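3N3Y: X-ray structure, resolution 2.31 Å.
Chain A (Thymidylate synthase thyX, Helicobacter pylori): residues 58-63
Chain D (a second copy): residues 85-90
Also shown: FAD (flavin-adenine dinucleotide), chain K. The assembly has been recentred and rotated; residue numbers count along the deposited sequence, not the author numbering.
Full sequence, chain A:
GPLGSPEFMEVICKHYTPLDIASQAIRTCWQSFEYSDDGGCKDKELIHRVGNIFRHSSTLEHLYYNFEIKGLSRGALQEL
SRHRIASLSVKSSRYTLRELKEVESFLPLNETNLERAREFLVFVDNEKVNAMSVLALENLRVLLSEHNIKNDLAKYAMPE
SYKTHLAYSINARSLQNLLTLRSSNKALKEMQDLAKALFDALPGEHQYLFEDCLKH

Chain A 58-63: STLEHL
Chain D (85-90) IASLSV

Where a helical turn meets a strand, alternation along the strand sets which side chains face the neighbouring stretch, as between two copies of ThyX. Residues 58-62 of chain A form a 3-10 segment, phi -64 to -75° and psi -15 to -27°, held by Glu61(A) N to Ser58(A) O at 3.3 Å and Leu63(A) N to Leu60(A) O at 3.0 Å; Leu63(A) leaves it at -86/121°. In chain D, Ser87(D) to Val90(D) are extended, phi -118 to -132° and psi 117 to 143°. The chains run antiparallel: CA of Thr59(A) lies 6.4 Å from CA of Ser89(D), and CA of Glu61(A) 6.2 Å from CA of Ser87(D).

Along the strand, Ser87(D) and Ser89(D), both chi1 m, point toward chain A and Leu88(D) away. Ser87(D) OG, a hydroxyl, donates to the carboxylate oxygen Glu61(A) OE1 at 2.8 Å (m, t, chi3 5°). His62(A), chi1 m and chi2 -82°, brings NE2 to Ser89(D) OG at 2.8 Å, a hydrogen bond near the ring plane that either group can donate; Ser87(D) CB covers one face. Water O lies 2.7 Å from Glu61(A) OE1 and 3.0 Å from Ser58(A) O, accepting weakly from Leu88(D) N at 3.2 Å. FAD extends the junction: Ser58(A) OG, chi1 p, bonds FAD O2' and Val90(D) N donates to FAD O2, both at 2.8 Å.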

# COMPACT_ATOMS: atom_id res chain seq x y z
N SER A 58 -11.98 7.50 0.22
CA SER A 58 -11.48 6.52 1.18
C SER A 58 -12.58 5.89 2.05
O SER A 58 -12.36 4.86 2.67
CB SER A 58 -10.41 7.16 2.07
OG SER A 58 -10.95 8.29 2.72
N THR A 59 -13.75 6.50 2.10
CA THR A 59 -14.90 5.87 2.76
C THR A 59 -15.34 4.58 2.06
O THR A 59 -15.91 3.69 2.70
CB THR A 59 -16.12 6.82 2.85
OG1 THR A 59 -16.48 7.26 1.53
CG2 THR A 59 -15.80 8.02 3.73
N LEU A 60 -15.10 4.49 0.76
CA LEU A 60 -15.48 3.31 -0.03
C LEU A 60 -14.63 2.08 0.31
O LEU A 60 -15.03 0.95 0.05
CB LEU A 60 -15.36 3.59 -1.52
CG LEU A 60 -16.34 4.60 -2.12
CD1 LEU A 60 -15.82 5.13 -3.46
CD2 LEU A 60 -17.70 3.95 -2.29
N GLU A 61 -13.46 2.32 0.89
CA GLU A 61 -12.53 1.25 1.22
C GLU A 61 -13.11 0.29 2.24
O GLU A 61 -12.58 -0.81 2.42
CB GLU A 61 -11.23 1.82 1.75
CG GLU A 61 -10.44 2.64 0.74
CD GLU A 61 -9.26 3.33 1.40
OE1 GLU A 61 -9.02 3.07 2.60
OE2 GLU A 61 -8.59 4.13 0.72
N HIS A 62 -14.18 0.68 2.92
CA HIS A 62 -14.78 -0.20 3.92
C HIS A 62 -15.56 -1.34 3.28
O HIS A 62 -15.82 -2.34 3.94
CB HIS A 62 -15.67 0.57 4.89
CG HIS A 62 -14.95 1.62 5.66
ND1 HIS A 62 -14.21 1.34 6.79
CD2 HIS A 62 -14.83 2.96 5.45
CE1 HIS A 62 -13.68 2.46 7.25
NE2 HIS A 62 -14.04 3.45 6.46
N LEU A 63 -15.94 -1.17 2.01
CA LEU A 63 -16.58 -2.24 1.24
C LEU A 63 -15.54 -3.14 0.58
O LEU A 63 -14.72 -2.68 -0.20
CB LEU A 63 -17.51 -1.64 0.17
CG LEU A 63 -18.53 -0.63 0.72
CD1 LEU A 63 -19.36 -0.01 -0.39
CD2 LEU A 63 -19.43 -1.30 1.75
N ILE D 85 -1.84 0.09 6.34
CA ILE D 85 -2.65 -0.91 5.65
C ILE D 85 -3.95 -1.21 6.42
O ILE D 85 -4.11 -2.25 7.07
CB ILE D 85 -1.83 -2.14 5.33
CG1 ILE D 85 -0.51 -1.67 4.69
CG2 ILE D 85 -2.59 -3.07 4.36
CD1 ILE D 85 0.32 -2.77 4.11
N ALA D 86 -4.86 -0.24 6.34
CA ALA D 86 -6.12 -0.25 7.05
C ALA D 86 -6.91 0.91 6.49
O ALA D 86 -6.35 1.76 5.80
CB ALA D 86 -5.92 -0.08 8.55
N SER D 87 -8.20 0.95 6.78
CA SER D 87 -9.05 2.04 6.34
C SER D 87 -9.75 2.65 7.54
O SER D 87 -10.24 1.92 8.41
CB SER D 87 -10.09 1.55 5.32
OG SER D 87 -9.47 0.86 4.25
N LEU D 88 -9.77 3.97 7.60
CA LEU D 88 -10.41 4.67 8.71
C LEU D 88 -11.32 5.77 8.23
O LEU D 88 -11.00 6.46 7.27
CB LEU D 88 -9.39 5.33 9.65
CG LEU D 88 -8.02 4.79 9.95
CD1 LEU D 88 -7.13 5.00 8.76
CD2 LEU D 88 -7.49 5.53 11.15
N SER D 89 -12.44 5.94 8.92
CA SER D 89 -13.25 7.13 8.77
C SER D 89 -13.46 7.68 10.18
O SER D 89 -14.03 7.01 11.05
CB SER D 89 -14.59 6.80 8.11
OG SER D 89 -14.38 6.23 6.83
N VAL D 90 -12.95 8.89 10.38
CA VAL D 90 -12.83 9.46 11.70
C VAL D 90 -13.67 10.72 11.84
O VAL D 90 -13.68 11.60 10.97
CB VAL D 90 -11.36 9.80 12.03
CG1 VAL D 90 -11.22 10.26 13.49
CG2 VAL D 90 -10.48 8.60 11.77
PA FAD K . -3.04 8.01 0.39
O1A FAD K . -1.62 8.53 0.39
O2A FAD K . -3.42 7.28 1.65
O5B FAD K . -3.23 7.03 -0.86
C5B FAD K . -2.76 7.41 -2.13
C4B FAD K . -3.64 6.71 -3.15
O4B FAD K . -3.48 5.31 -2.99
C3B FAD K . -5.11 7.01 -2.89
O3B FAD K . -5.56 8.12 -3.62
C2B FAD K . -5.80 5.72 -3.30
O2B FAD K . -5.97 5.71 -4.69
C1B FAD K . -4.74 4.68 -3.03
N9A FAD K . -4.93 3.90 -1.80
C8A FAD K . -4.13 3.90 -0.68
N7A FAD K . -4.64 3.01 0.20
C5A FAD K . -5.75 2.46 -0.34
C6A FAD K . -6.66 1.51 0.13
N6A FAD K . -6.42 0.83 1.24
N1A FAD K . -7.72 1.14 -0.68
C2A FAD K . -7.88 1.71 -1.92
N3A FAD K . -6.99 2.65 -2.37
C4A FAD K . -5.94 3.00 -1.59
N1 FAD K . -10.69 11.63 6.88
C2 FAD K . -11.62 11.29 7.84
O2 FAD K . -11.57 10.20 8.39
N3 FAD K . -12.62 12.16 8.20
C4 FAD K . -12.70 13.40 7.60
O4 FAD K . -13.61 14.15 7.94
C4X FAD K . -11.77 13.78 6.63
N5 FAD K . -11.86 15.02 6.03
C5X FAD K . -10.92 15.37 5.08
C6 FAD K . -10.99 16.62 4.48
C7 FAD K . -10.06 16.99 3.52
C7M FAD K . -10.15 18.35 2.88
C8 FAD K . -9.05 16.10 3.15
C8M FAD K . -8.04 16.50 2.11
C9 FAD K . -8.97 14.84 3.75
C9A FAD K . -9.90 14.47 4.71
N10 FAD K . -9.83 13.22 5.31
C10 FAD K . -10.76 12.88 6.27
C1' FAD K . -8.73 12.25 4.98
C2' FAD K . -8.94 11.46 3.69
O2' FAD K . -10.12 10.69 3.79
C3' FAD K . -7.74 10.55 3.40
O3' FAD K . -7.58 9.56 4.40
C4' FAD K . -6.43 11.31 3.24
O4' FAD K . -6.67 12.46 2.48
C5' FAD K . -5.45 10.50 2.42
O5' FAD K . -5.95 10.49 1.08
P FAD K . -5.59 9.30 0.06
O1P FAD K . -6.06 9.65 -1.34
O2P FAD K . -6.20 8.02 0.56
O3P FAD K . -3.97 9.28 0.05
O HOH W 1 -9.96 4.77 4.50